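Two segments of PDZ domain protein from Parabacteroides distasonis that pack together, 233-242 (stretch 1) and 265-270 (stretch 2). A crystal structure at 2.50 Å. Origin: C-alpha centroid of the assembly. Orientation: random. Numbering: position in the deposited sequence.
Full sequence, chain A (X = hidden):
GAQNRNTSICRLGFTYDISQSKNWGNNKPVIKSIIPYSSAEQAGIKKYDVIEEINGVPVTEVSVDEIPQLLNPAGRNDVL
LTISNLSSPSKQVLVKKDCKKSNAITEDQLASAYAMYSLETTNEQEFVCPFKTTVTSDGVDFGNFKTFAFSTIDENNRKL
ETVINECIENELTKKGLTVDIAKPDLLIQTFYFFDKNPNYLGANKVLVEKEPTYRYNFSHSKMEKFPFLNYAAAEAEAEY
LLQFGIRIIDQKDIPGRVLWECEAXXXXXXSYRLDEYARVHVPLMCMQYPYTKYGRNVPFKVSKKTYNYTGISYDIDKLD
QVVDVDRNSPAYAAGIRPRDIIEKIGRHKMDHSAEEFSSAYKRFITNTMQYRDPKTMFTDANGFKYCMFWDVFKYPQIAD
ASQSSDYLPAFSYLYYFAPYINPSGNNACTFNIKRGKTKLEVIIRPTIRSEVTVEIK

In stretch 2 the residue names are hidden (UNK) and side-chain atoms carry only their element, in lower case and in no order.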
# COMPACT_ATOMS: atom_id res chain seq x y z
N ALA A 233 -9.36 8.81 4.27
CA ALA A 233 -9.29 10.13 4.89
C ALA A 233 -7.82 10.58 5.12
O ALA A 233 -7.51 11.76 4.96
CB ALA A 233 -10.06 10.14 6.20
N ALA A 234 -6.92 9.63 5.48
CA ALA A 234 -5.49 9.89 5.70
C ALA A 234 -4.76 10.16 4.37
O ALA A 234 -3.74 10.86 4.35
CB ALA A 234 -4.84 8.72 6.43
N GLU A 235 -5.28 9.59 3.26
CA GLU A 235 -4.77 9.76 1.90
C GLU A 235 -4.97 11.19 1.43
O GLU A 235 -4.10 11.74 0.75
CB GLU A 235 -5.48 8.78 0.93
CG GLU A 235 -4.88 7.38 0.90
CD GLU A 235 -4.00 7.03 -0.28
OE1 GLU A 235 -4.10 7.70 -1.34
OE2 GLU A 235 -3.23 6.04 -0.17
N ALA A 236 -6.12 11.79 1.80
CA ALA A 236 -6.50 13.17 1.48
C ALA A 236 -5.56 14.22 2.13
O ALA A 236 -5.41 15.32 1.60
CB ALA A 236 -7.94 13.42 1.93
N GLU A 237 -4.91 13.86 3.25
CA GLU A 237 -3.97 14.71 4.00
C GLU A 237 -2.68 15.03 3.20
O GLU A 237 -2.01 16.03 3.50
CB GLU A 237 -3.59 14.04 5.34
CG GLU A 237 -4.76 13.68 6.24
CD GLU A 237 -5.56 14.84 6.80
OE1 GLU A 237 -4.96 15.71 7.47
OE2 GLU A 237 -6.79 14.87 6.57
N ALA A 238 -2.34 14.18 2.20
CA ALA A 238 -1.14 14.32 1.37
C ALA A 238 -1.37 15.21 0.14
O ALA A 238 -2.25 14.92 -0.66
CB ALA A 238 -0.67 12.94 0.91
N GLU A 239 -0.54 16.26 -0.03
CA GLU A 239 -0.62 17.15 -1.20
C GLU A 239 0.01 16.47 -2.39
O GLU A 239 -0.50 16.58 -3.49
CB GLU A 239 0.10 18.51 -0.99
CG GLU A 239 0.12 19.08 0.42
CD GLU A 239 0.62 20.51 0.57
OE1 GLU A 239 0.87 21.18 -0.46
OE2 GLU A 239 0.79 20.95 1.73
N TYR A 240 1.16 15.80 -2.15
CA TYR A 240 2.00 15.14 -3.15
C TYR A 240 2.11 13.62 -2.97
O TYR A 240 1.98 13.08 -1.86
CB TYR A 240 3.42 15.73 -3.09
CG TYR A 240 3.51 17.20 -3.41
CD1 TYR A 240 3.63 17.65 -4.73
CD2 TYR A 240 3.50 18.16 -2.40
CE1 TYR A 240 3.72 19.01 -5.02
CE2 TYR A 240 3.62 19.52 -2.68
CZ TYR A 240 3.73 19.94 -3.99
OH TYR A 240 3.87 21.28 -4.27
N LEU A 241 2.39 12.94 -4.09
CA LEU A 241 2.59 11.49 -4.13
C LEU A 241 3.96 11.19 -4.71
O LEU A 241 4.38 11.80 -5.71
CB LEU A 241 1.49 10.76 -4.94
CG LEU A 241 0.04 11.03 -4.52
CD1 LEU A 241 -0.93 10.60 -5.61
CD2 LEU A 241 -0.28 10.43 -3.16
N LEU A 242 4.66 10.26 -4.06
CA LEU A 242 5.99 9.84 -4.48
C LEU A 242 6.03 8.33 -4.68
O LEU A 242 5.65 7.55 -3.79
CB LEU A 242 7.09 10.28 -3.48
CG LEU A 242 8.56 10.19 -3.98
CD1 LEU A 242 9.41 11.34 -3.42
CD2 LEU A 242 9.21 8.84 -3.62
N UNK A 265 6.15 3.72 -1.90
CA UNK A 265 5.03 4.63 -2.13
C UNK A 265 4.87 5.49 -0.90
O UNK A 265 4.50 5.01 0.18
c UNK A 265 3.85 3.28 -3.88
n UNK A 265 4.00 1.96 -3.93
c UNK A 265 3.76 3.89 -2.51
o UNK A 265 3.79 3.99 -4.91
N UNK A 266 5.23 6.77 -1.06
CA UNK A 266 5.29 7.75 0.02
C UNK A 266 4.19 8.83 -0.09
O UNK A 266 3.97 9.36 -1.18
c UNK A 266 6.69 8.40 -0.04
c UNK A 266 7.28 8.72 1.31
o UNK A 266 7.03 7.29 3.19
o UNK A 266 8.71 6.88 1.81
c UNK A 266 7.69 7.53 2.15
N UNK A 267 3.51 9.12 1.03
CA UNK A 267 2.48 10.19 1.09
C UNK A 267 3.14 11.46 1.61
O UNK A 267 3.56 11.52 2.77
c UNK A 267 0.31 8.73 1.42
c UNK A 267 1.25 9.82 1.94
c UNK A 267 -0.13 8.99 -0.00
c UNK A 267 -0.91 8.63 2.29
N UNK A 268 3.26 12.46 0.73
CA UNK A 268 4.00 13.68 1.04
C UNK A 268 3.18 14.91 1.40
O UNK A 268 2.13 15.20 0.80
c UNK A 268 6.44 12.05 -0.21
c UNK A 268 7.23 14.22 -0.87
c UNK A 268 6.33 13.53 0.06
c UNK A 268 4.92 14.02 -0.12
N UNK A 269 3.75 15.66 2.35
CA UNK A 269 3.29 16.93 2.92
C UNK A 269 3.80 18.09 2.06
O UNK A 269 3.03 19.02 1.78
c UNK A 269 3.75 17.10 4.39
o UNK A 269 2.90 16.46 7.52
c UNK A 269 3.48 15.89 5.29
c UNK A 269 3.82 16.11 6.75
o UNK A 269 5.00 15.93 7.13
N UNK A 270 5.09 18.06 1.64
CA UNK A 270 5.70 19.10 0.80
C UNK A 270 6.32 18.52 -0.46
O UNK A 270 6.29 17.31 -0.65
o UNK A 270 6.71 20.24 3.93
o UNK A 270 5.52 21.60 2.64
c UNK A 270 6.29 20.62 2.81
c UNK A 270 6.78 19.88 1.58

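Position 265 carries four side-chain atoms: a carbon bonded to CA, then a second carbon that bears one oxygen and one nitrogen. Its CA-to-CB bond points away from stretch 1, and the closest contact is made by the backbone, a CA-H...O approach of 3.4 Å from CA of 265 to Leu242 O. A carboxamide one carbon from the backbone makes the residue Asn265.

Position 266 has five side-chain atoms, three carbons in a row and two oxygens on the third. The CB of 266 lies 3.9 Å from Leu242 CB on the same face of the sheet, but the chain then leads away, and both carboxylate oxygens are hydrogen-bonded elsewhere in the structure. Backbone hydrogen bonds run in both directions between the two residues: N of 266 donates to Leu242 O at 2.9 Å, and Leu242 N to O of 266 at 3.1 Å. The three-carbon chain ending in a carboxylate is that of Glu266.

At position 267 the side chain is four carbons, forked at the second, with no heteroatom. The CB of 267 packs 3.8 Å from Ala238 CB; one end carbon of 267 reaches 3.5 Å from Leu241 CD2, and the other lies 4.0 Å from Glu235 CA. The branch one carbon beyond CB identifies Leu267, with CD2 toward Leu241 and CD1 toward Glu235.

Position 268 again shows four carbons forked at the second. It turns to the other face, with the CB of 268 3.7 Å from Tyr240 CB and one end carbon of 268 3.8 Å from Leu242 CB. N of 268 donates to Tyr240 O at 3.0 Å; O of 268 accepts from Tyr240 N at 3.2 Å and, weakly, from Glu239 N at 3.0 Å. This is Leu268, and the end carbon near Leu242 is its CD1.

Position 269 bears three carbons in a chain, the third with two oxygens. Its CA-to-CB bond points away, and the backbone O of 269 lies at the edge of the Tyr240 ring, 4.3 Å from Tyr240 CD2. The residue is Glu269.

Position 270 has two carbons, the second with two oxygens, a carboxylate one carbon shorter. This side chain also starts away from stretch 1, while the backbone O of 270 comes within 3.4 Å of Tyr240 CD2. It is Asp270.

The contact is a short antiparallel pairing of strands 240-242 and 265-268. Paired backbone hydrogen bonds at Tyr240-Leu268 and Leu242-Glu266 flank the non-hydrogen-bonded pair Leu241-Leu267. Because side chains alternate along each strand, Leu267 meets Leu241 on one face and extends the apolar packing to Ala238, whereas Leu268 lies with Tyr240 and Leu242 on the other. Backbone bonding thus fixes the register, and Leu267 and Leu268 supply apolar contacts on opposite faces of the sheet.

Stretch 2 265-270: NELLED
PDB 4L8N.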